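Local atomic coordinates of long form salivary protein D7L1 (Culex quinquefasciatus, PDB entry 6V4C), a protein that binds and sequesters host adenine nucleotides, ATP and ADP with the highest affinity, inhibiting platelet aggregation and hemostasis and so aiding mosquito blood feeding. Residues L256-I259 and E260-E264; Q142-P145 and K146-I150; L270-A273 and T274-Y277; H183-C186 and T187-M191. All coordinates share one frame; numbering follows the deposited sequence.

Contact 1: residues L256-I259 and E260-E264. With ADP (adenosine-5'-diphosphate), chain B.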
# COMPACT_ATOMS: atom_id res chain seq x y z
N LEU A 256 6.27 9.45 10.45
CA LEU A 256 4.86 9.10 10.51
C LEU A 256 3.98 10.17 9.88
O LEU A 256 3.00 9.85 9.20
CB LEU A 256 4.44 8.85 11.96
CG LEU A 256 3.85 7.46 12.21
CD1 LEU A 256 4.87 6.38 11.88
CD2 LEU A 256 3.38 7.35 13.65
N ASP A 257 4.29 11.45 10.12
CA ASP A 257 3.49 12.52 9.53
C ASP A 257 3.47 12.41 8.01
O ASP A 257 2.42 12.59 7.39
CB ASP A 257 4.03 13.89 9.94
CG ASP A 257 3.73 14.23 11.39
OD1 ASP A 257 2.77 13.67 11.96
OD2 ASP A 257 4.46 15.07 11.96
N TYR A 258 4.61 12.12 7.40
CA TYR A 258 4.66 12.03 5.94
C TYR A 258 3.95 10.77 5.45
O TYR A 258 3.25 10.81 4.43
CB TYR A 258 6.11 12.08 5.47
CG TYR A 258 6.27 12.34 3.99
CD1 TYR A 258 5.46 13.26 3.33
CD2 TYR A 258 7.23 11.66 3.25
CE1 TYR A 258 5.61 13.50 1.98
CE2 TYR A 258 7.39 11.90 1.90
CZ TYR A 258 6.58 12.82 1.27
OH TYR A 258 6.74 13.05 -0.08
N ILE A 259 4.12 9.65 6.15
CA ILE A 259 3.31 8.46 5.85
C ILE A 259 1.83 8.81 5.89
O ILE A 259 1.07 8.44 4.98
CB ILE A 259 3.65 7.32 6.82
CG1 ILE A 259 5.04 6.75 6.53
CG2 ILE A 259 2.59 6.23 6.74
CD1 ILE A 259 5.54 5.76 7.58
N GLU A 260 1.39 9.52 6.93
CA GLU A 260 -0.02 9.85 7.06
C GLU A 260 -0.52 10.66 5.87
O GLU A 260 -1.57 10.36 5.30
CB GLU A 260 -0.27 10.62 8.36
CG GLU A 260 -1.72 11.03 8.52
CD GLU A 260 -2.10 11.40 9.93
OE1 GLU A 260 -1.20 11.75 10.73
OE2 GLU A 260 -3.31 11.33 10.24
N VAL A 261 0.23 11.71 5.49
CA VAL A 261 -0.18 12.54 4.37
C VAL A 261 -0.29 11.71 3.09
O VAL A 261 -1.24 11.86 2.32
CB VAL A 261 0.78 13.74 4.20
CG1 VAL A 261 0.59 14.40 2.84
CG2 VAL A 261 0.56 14.75 5.31
N ARG A 262 0.67 10.82 2.86
CA ARG A 262 0.66 10.02 1.64
C ARG A 262 -0.44 8.96 1.65
O ARG A 262 -0.86 8.51 0.58
CB ARG A 262 2.02 9.35 1.44
CG ARG A 262 3.17 10.32 1.21
CD ARG A 262 4.47 9.78 1.80
NE ARG A 262 4.86 8.50 1.23
CZ ARG A 262 5.65 7.62 1.84
NH1 ARG A 262 6.13 7.87 3.05
NH2 ARG A 262 5.95 6.48 1.23
N SER A 263 -0.91 8.55 2.83
CA SER A 263 -1.89 7.48 2.93
C SER A 263 -3.28 7.89 2.47
O SER A 263 -4.12 7.01 2.26
CB SER A 263 -1.96 6.93 4.36
OG SER A 263 -2.64 7.82 5.23
N GLU A 264 -3.54 9.19 2.31
CA GLU A 264 -4.84 9.60 1.79
C GLU A 264 -4.99 9.28 0.31
O GLU A 264 -6.10 9.06 -0.17
CB GLU A 264 -5.06 11.09 2.05
CG GLU A 264 -5.13 11.45 3.53
CD GLU A 264 -5.69 12.85 3.77
OE1 GLU A 264 -5.89 13.58 2.78
OE2 GLU A 264 -5.91 13.21 4.94
PB ADP B . -9.38 8.41 -9.94
O1B ADP B . -10.72 8.71 -9.90
O2B ADP B . -8.64 9.15 -10.89
O3B ADP B . -9.17 7.06 -10.12
PA ADP B . -7.57 10.10 -8.42
O1A ADP B . -7.97 11.49 -8.05
O2A ADP B . -6.77 10.13 -9.58
O3A ADP B . -8.78 9.17 -8.67
O5' ADP B . -6.97 9.10 -7.44
C5' ADP B . -6.73 7.75 -7.78
C4' ADP B . -5.68 7.13 -6.89
O4' ADP B . -6.23 6.63 -5.70
C3' ADP B . -5.02 5.86 -7.37
O3' ADP B . -3.95 6.10 -8.22
C2' ADP B . -4.64 5.09 -6.11
O2' ADP B . -3.30 5.22 -5.85
C1' ADP B . -5.32 5.86 -5.03
N9 ADP B . -6.04 5.08 -4.07
C8 ADP B . -6.99 4.21 -4.36
N7 ADP B . -7.52 3.66 -3.35
C5 ADP B . -6.87 4.19 -2.30
C6 ADP B . -6.98 4.01 -0.92
N6 ADP B . -7.80 3.20 -0.34
N1 ADP B . -6.17 4.69 -0.15
C2 ADP B . -5.31 5.50 -0.69
N3 ADP B . -5.14 5.75 -1.94
C4 ADP B . -5.95 5.08 -2.72
O HOH W 1 0.17 14.15 10.99
O HOH W 2 1.21 10.86 12.17
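One face of the Y258 ring is taken by the aliphatic part of R262, one helical turn on: CD stands over the middle of the ring, 3.5 Å from R262 CD to the Y258 ring centroid and 8° off the normal, a CH-pi contact. The guanidinium does not lie flat on the ring; its plane is turned 41° from it, and NH1 approaches Y258 CD2 and I259 CG1 obliquely. Bends at chi2 and chi3 of R262 bring CD over the ring, while the guanidinium runs on past it toward I259 CG1. Y277 meets the same tyrosine edge-to-face.

Elsewhere round the helix, D257 and E260 bring like charges to 4.6 Å between D257 OD1 and E260 OE1. Two waters bridge this pair, each donating to both oxygens; the first lies 2.8 Å from D257 OD1 and 2.8 Å from E260 OE1. A salt bridge from R170 to E260 OE1 probably eases the repulsion, and S149 OG satisfies E260 OE2.

Successive i to i+4 backbone bonds join the two segments, such as V261 N to D257 O at 3.0 Å, until the bond from S263 N to I259 O becomes weak. There S263 OG turns back to donate to E260 O, 2.8 Å away. S263 O then lies 3.5 Å from ADP C2. This is the C-terminal end of helix 249-263, in the C-terminal odorant-binding-protein-like half of this two-domain D7 protein, and it forms part of the ADP-binding pocket.

Contact 2: residues Q142-P145 and K146-I150. With ADP (adenosine-5'-diphosphate), chain B.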
# COMPACT_ATOMS: atom_id res chain seq x y z
N GLN A 142 -15.61 -0.90 6.23
CA GLN A 142 -14.46 -1.41 6.97
C GLN A 142 -13.17 -1.36 6.17
O GLN A 142 -12.10 -1.62 6.73
CB GLN A 142 -14.72 -2.85 7.44
CG GLN A 142 -14.52 -3.92 6.38
CD GLN A 142 -15.64 -3.96 5.35
OE1 GLN A 142 -16.62 -3.21 5.44
NE2 GLN A 142 -15.50 -4.84 4.37
N ILE A 143 -13.23 -1.05 4.88
CA ILE A 143 -12.03 -0.86 4.07
C ILE A 143 -11.71 0.63 4.06
O ILE A 143 -12.60 1.46 3.85
CB ILE A 143 -12.25 -1.38 2.64
CG1 ILE A 143 -12.77 -2.82 2.66
CG2 ILE A 143 -10.95 -1.30 1.84
CD1 ILE A 143 -13.01 -3.40 1.29
N LYS A 144 -10.44 0.97 4.29
CA LYS A 144 -10.03 2.37 4.23
C LYS A 144 -10.12 2.88 2.80
O LYS A 144 -9.38 2.38 1.94
CB LYS A 144 -8.60 2.53 4.74
CG LYS A 144 -8.17 3.99 4.89
CD LYS A 144 -6.66 4.17 4.89
CE LYS A 144 -6.11 4.24 3.48
NZ LYS A 144 -6.53 5.47 2.74
N PRO A 145 -11.00 3.83 2.50
CA PRO A 145 -11.09 4.33 1.12
C PRO A 145 -10.06 5.41 0.86
O PRO A 145 -9.34 5.80 1.79
CB PRO A 145 -12.51 4.89 1.05
CG PRO A 145 -12.73 5.43 2.45
CD PRO A 145 -11.96 4.52 3.39
N LYS A 146 -9.97 5.93 -0.36
CA LYS A 146 -9.07 7.05 -0.58
C LYS A 146 -9.69 8.32 -0.01
O LYS A 146 -10.91 8.41 0.17
CB LYS A 146 -8.71 7.19 -2.06
CG LYS A 146 -9.50 8.22 -2.85
CD LYS A 146 -8.91 8.38 -4.25
CE LYS A 146 -9.78 9.26 -5.14
NZ LYS A 146 -11.09 8.64 -5.45
N GLY A 147 -8.84 9.28 0.32
CA GLY A 147 -9.29 10.55 0.86
C GLY A 147 -9.24 10.66 2.37
O GLY A 147 -9.43 11.76 2.90
N ILE A 148 -9.00 9.56 3.08
CA ILE A 148 -8.85 9.57 4.53
C ILE A 148 -7.54 8.88 4.88
O ILE A 148 -7.18 7.87 4.26
CB ILE A 148 -10.05 8.92 5.25
CG1 ILE A 148 -9.93 9.08 6.77
CG2 ILE A 148 -10.17 7.45 4.87
CD1 ILE A 148 -11.15 8.59 7.53
N SER A 149 -6.81 9.44 5.84
CA SER A 149 -5.53 8.85 6.21
C SER A 149 -5.74 7.56 7.00
O SER A 149 -6.81 7.30 7.55
CB SER A 149 -4.67 9.83 7.01
OG SER A 149 -4.99 9.80 8.40
N ILE A 150 -4.69 6.73 7.03
CA ILE A 150 -4.77 5.47 7.75
C ILE A 150 -4.92 5.72 9.25
O ILE A 150 -5.65 5.00 9.95
CB ILE A 150 -3.57 4.56 7.41
CG1 ILE A 150 -3.65 3.24 8.17
CG2 ILE A 150 -2.26 5.27 7.72
CD1 ILE A 150 -4.83 2.37 7.79
PB ADP B . -9.38 8.41 -9.94
O1B ADP B . -10.72 8.71 -9.90
O2B ADP B . -8.64 9.15 -10.89
O3B ADP B . -9.17 7.06 -10.12
PA ADP B . -7.57 10.10 -8.42
O1A ADP B . -7.97 11.49 -8.05
O2A ADP B . -6.77 10.13 -9.58
O3A ADP B . -8.78 9.17 -8.67
O5' ADP B . -6.97 9.10 -7.44
C5' ADP B . -6.73 7.75 -7.78
C4' ADP B . -5.68 7.13 -6.89
O4' ADP B . -6.23 6.63 -5.70
C3' ADP B . -5.02 5.86 -7.37
O3' ADP B . -3.95 6.10 -8.22
C2' ADP B . -4.64 5.09 -6.11
O2' ADP B . -3.30 5.22 -5.85
C1' ADP B . -5.32 5.86 -5.03
N9 ADP B . -6.04 5.08 -4.07
C8 ADP B . -6.99 4.21 -4.36
N7 ADP B . -7.52 3.66 -3.35
C5 ADP B . -6.87 4.19 -2.30
C6 ADP B . -6.98 4.01 -0.92
N6 ADP B . -7.80 3.20 -0.34
N1 ADP B . -6.17 4.69 -0.15
C2 ADP B . -5.31 5.50 -0.69
N3 ADP B . -5.14 5.75 -1.94
C4 ADP B . -5.95 5.08 -2.72
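K144 folds back over the type II beta turn P145-I148, in the loop before helix 150-158 that forms one wall of the ADP pocket. G147 fits the third position of that turn: at its phi of 97° a CB would press on the preceding carbonyl oxygen.

Polar contacts centre on the lysine ammonium. Bends at chi3 (84°) and chi4 (67°) curl the chain so that K144 NZ reaches the last and first carbonyls of the turn, I148 O at 2.9 Å and P145 O at 3.0 Å. The former bond runs almost straight along the carbonyl, whereas the latter comes from above the carbonyl plane and is probably less well directed. With S263 O and ADP N1, four acceptors surround NZ and share its three protons. S149 occupies the N-cap of helix 150-158, and its OG binds R152 N and E260 OE2.

K144 CD packs 3.9 Å from I150 CD1; separately, I148 CG2 lies 3.7 Å from P145 CD. K146 sets its CB against the adenine at C4 and C5 and runs on alongside the ribose.

K144 meets the adenine at two points: ADP N6 gives a weak bond to K144 O at 2.9 Å, and K144 NZ lies 3.0 Å from ADP N1.

Contact 3: residues L270-A273 and T274-Y277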
# COMPACT_ATOMS: atom_id res chain seq x y z
N LEU A 270 3.82 10.22 -6.89
CA LEU A 270 3.95 10.02 -8.33
C LEU A 270 3.45 11.20 -9.15
O LEU A 270 3.70 11.25 -10.36
CB LEU A 270 3.26 8.72 -8.75
CG LEU A 270 3.80 7.48 -8.03
CD1 LEU A 270 2.83 6.33 -8.13
CD2 LEU A 270 5.16 7.09 -8.59
N ARG A 271 2.81 12.15 -8.54
CA ARG A 271 2.53 13.38 -9.26
C ARG A 271 3.69 14.29 -8.98
O ARG A 271 4.15 14.31 -7.96
CB ARG A 271 1.33 14.13 -8.79
CG ARG A 271 0.25 13.17 -8.46
CD ARG A 271 -0.63 13.12 -9.59
NE ARG A 271 -1.23 11.93 -9.15
CZ ARG A 271 -1.91 11.75 -8.05
NH1 ARG A 271 -2.09 12.66 -7.16
NH2 ARG A 271 -2.46 10.62 -7.85
N GLU A 272 3.98 15.16 -9.90
CA GLU A 272 5.24 15.91 -9.85
C GLU A 272 5.22 16.99 -8.77
O GLU A 272 6.24 17.25 -8.12
CB GLU A 272 5.56 16.51 -11.22
CG GLU A 272 7.00 16.97 -11.35
CD GLU A 272 7.20 17.92 -12.51
OE1 GLU A 272 7.79 19.00 -12.30
OE2 GLU A 272 6.77 17.59 -13.64
N ALA A 273 4.07 17.65 -8.58
CA ALA A 273 4.00 18.77 -7.64
C ALA A 273 4.12 18.32 -6.19
O ALA A 273 4.51 19.12 -5.33
CB ALA A 273 2.71 19.56 -7.83
N THR A 274 3.80 17.06 -5.89
CA THR A 274 3.89 16.52 -4.54
C THR A 274 4.91 15.38 -4.47
O THR A 274 4.83 14.52 -3.59
CB THR A 274 2.52 16.06 -4.04
OG1 THR A 274 1.92 15.18 -5.00
CG2 THR A 274 1.61 17.26 -3.82
N SER A 275 5.88 15.38 -5.39
CA SER A 275 6.85 14.30 -5.47
C SER A 275 8.01 14.46 -4.50
O SER A 275 8.70 13.48 -4.21
CB SER A 275 7.39 14.19 -6.90
OG SER A 275 8.01 15.40 -7.30
N LYS A 276 8.24 15.67 -3.99
CA LYS A 276 9.38 15.96 -3.13
C LYS A 276 8.90 16.27 -1.72
O LYS A 276 7.88 16.95 -1.54
CB LYS A 276 10.16 17.17 -3.66
CG LYS A 276 10.80 16.94 -5.02
CD LYS A 276 11.80 15.80 -4.96
N TYR A 277 9.63 15.77 -0.73
CA TYR A 277 9.30 16.07 0.66
C TYR A 277 9.57 17.54 0.95
O TYR A 277 10.65 18.06 0.64
CB TYR A 277 10.11 15.18 1.61
CG TYR A 277 9.84 15.47 3.07
CD1 TYR A 277 8.65 15.08 3.66
CD2 TYR A 277 10.78 16.13 3.85
CE1 TYR A 277 8.39 15.34 5.00
CE2 TYR A 277 10.53 16.40 5.19
CZ TYR A 277 9.34 16.00 5.76
OH TYR A 277 9.08 16.26 7.08
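With chi1 at 59°, S275 holds OG between its backbone N and carbonyl carbon, which turns the hydroxyl back onto E272 O; T274 has a similar first torsion (52°), and its OG1 comes beside R271. The serine hydroxyl donates to E272 O at 2.7 Å from S275 OG, tilted 31° from the carbonyl plane. S275 N donates to the same oxygen, but only weakly, with 3.3 Å between S275 N and E272 O. Thus a single carbonyl receives both the amide and the hydroxyl of the residue three positions on.

A second weak turn bond, from T274 N to R271 O at 3.5 Å, precedes it. T274 OG1 is 4.0 Å from R271 CB, a loose contact, and its hydrogen bond goes to Y268 O, earlier in the same loop. R271 itself leads away from the turn toward N265 and S267, both ADP-binding residues, while E272 and S275 touch F27 of helix 27-34.

The contact belongs to the surface loop joining helices 249-263 and 279-292. The hydroxyl bond of S275 is the shortest polar contact across a turn whose two amide bonds are weak, consistent with the side-chain hydroxyls contributing to its closure.

Contact 4: residues H183-C186 and T187-M191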
# COMPACT_ATOMS: atom_id res chain seq x y z
N HIS A 183 -5.27 0.62 18.46
CA HIS A 183 -5.02 1.65 17.46
C HIS A 183 -3.69 1.43 16.75
O HIS A 183 -3.61 1.49 15.52
CB HIS A 183 -5.08 3.03 18.11
CG HIS A 183 -4.94 4.16 17.14
ND1 HIS A 183 -3.85 5.01 17.13
CD2 HIS A 183 -5.74 4.58 16.13
CE1 HIS A 183 -3.99 5.90 16.17
NE2 HIS A 183 -5.13 5.67 15.55
N SER A 184 -2.63 1.16 17.52
CA SER A 184 -1.32 0.94 16.91
C SER A 184 -1.27 -0.37 16.13
O SER A 184 -0.51 -0.48 15.16
CB SER A 184 -0.21 1.03 17.95
OG SER A 184 -0.44 0.13 19.02
N ASN A 185 -2.06 -1.37 16.54
CA ASN A 185 -2.18 -2.57 15.71
C ASN A 185 -2.81 -2.23 14.36
O ASN A 185 -2.35 -2.70 13.31
CB ASN A 185 -3.01 -3.63 16.44
CG ASN A 185 -3.22 -4.88 15.59
OD1 ASN A 185 -2.30 -5.66 15.37
ND2 ASN A 185 -4.45 -5.07 15.13
N CYS A 186 -3.85 -1.40 14.37
CA CYS A 186 -4.51 -1.00 13.13
C CYS A 186 -3.57 -0.20 12.23
O CYS A 186 -3.50 -0.44 11.02
CB CYS A 186 -5.77 -0.21 13.46
SG CYS A 186 -6.80 0.33 12.06
N THR A 187 -2.82 0.75 12.81
CA THR A 187 -2.01 1.64 11.99
C THR A 187 -0.72 0.97 11.52
O THR A 187 -0.29 1.17 10.38
CB THR A 187 -1.72 2.95 12.73
OG1 THR A 187 -1.03 2.67 13.96
CG2 THR A 187 -3.02 3.68 13.05
N THR A 188 -0.08 0.18 12.39
CA THR A 188 1.13 -0.54 11.99
C THR A 188 0.83 -1.52 10.86
O THR A 188 1.62 -1.68 9.93
CB THR A 188 1.74 -1.25 13.20
OG1 THR A 188 1.95 -0.31 14.25
CG2 THR A 188 3.07 -1.89 12.84
N ARG A 189 -0.33 -2.19 10.93
CA ARG A 189 -0.73 -3.06 9.83
C ARG A 189 -1.13 -2.25 8.60
O ARG A 189 -0.83 -2.64 7.47
CB ARG A 189 -1.86 -3.99 10.27
CG ARG A 189 -1.43 -5.05 11.28
CD ARG A 189 -2.62 -5.87 11.78
NE ARG A 189 -2.20 -6.99 12.62
CZ ARG A 189 -1.96 -8.22 12.17
NH1 ARG A 189 -2.09 -8.49 10.88
NH2 ARG A 189 -1.59 -9.18 13.00
N GLY A 190 -1.81 -1.12 8.81
CA GLY A 190 -2.21 -0.29 7.68
C GLY A 190 -1.02 0.31 6.95
O GLY A 190 -1.05 0.46 5.73
N MET A 191 0.03 0.67 7.69
CA MET A 191 1.28 1.14 7.10
C MET A 191 2.10 0.01 6.48
O MET A 191 3.11 0.29 5.83
CB MET A 191 2.15 1.82 8.15
CG MET A 191 1.63 3.16 8.66
SD MET A 191 2.84 3.97 9.73
CE MET A 191 2.83 2.89 11.16
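H183-C186 and T187-G190 are consecutive turns of helix 179-190, joined by i to i+4 amide bonds: T187 N to H183 O at 2.9 Å and, further along, G190 N to C186 O at 2.9 Å. M191 N still bonds to T187 O.

T188 adds a side-chain bond. Its OG1, beside its own backbone N at chi1 -54°, donates to S184 O at 2.6 Å, and the amide of T188 reaches the same oxygen from the opposite face of the carbonyl plane. T187 CG2 lies over one face of the H183 imidazole, 4.0 Å from the ring centroid and displaced toward the rim; Y159 meets that ring edge-to-face. Elsewhere on the helix, N185 OD1 accepts from R189 NE at 3.1 Å, lying in the guanidinium plane although the amide itself is turned 62° from it.

C186 joins this helix to helix 150-158 through the disulfide with C154, one of the cystine crosslinks of the PBP/GOBP fold. The chemistry divides the helix: threonine methyl and imidazole pack on the cystine side, where T187 also touches F151, while N185 takes up NE and NH1 of the same guanidinium bonds to K196 O, so R189 links the helix to the chain beyond it.

Contacts 1 and 2 both touch ADP and contribute to the adenine end of its pocket: their centres are 12 Å apart, and E264 O meets G147 N at 2.8 Å while S263 O meets K144 NZ at 2.9 Å, probable hydrogen bonds that tie the turn to the helix end. Contact 4 packs against both, with M191 CG 3.7 Å from I259 CG2 and I150 CD1 3.7 Å from G190 CA. Contact 3 follows contact 1 in the chain and packs against it through Y277 CD1, 3.6 Å from Y258 CG. It does not touch contact 2 or contact 4, whose nearest atoms are about 8 Å and 14 Å away, yet the R271 side chain comes within about 5 Å of ADP.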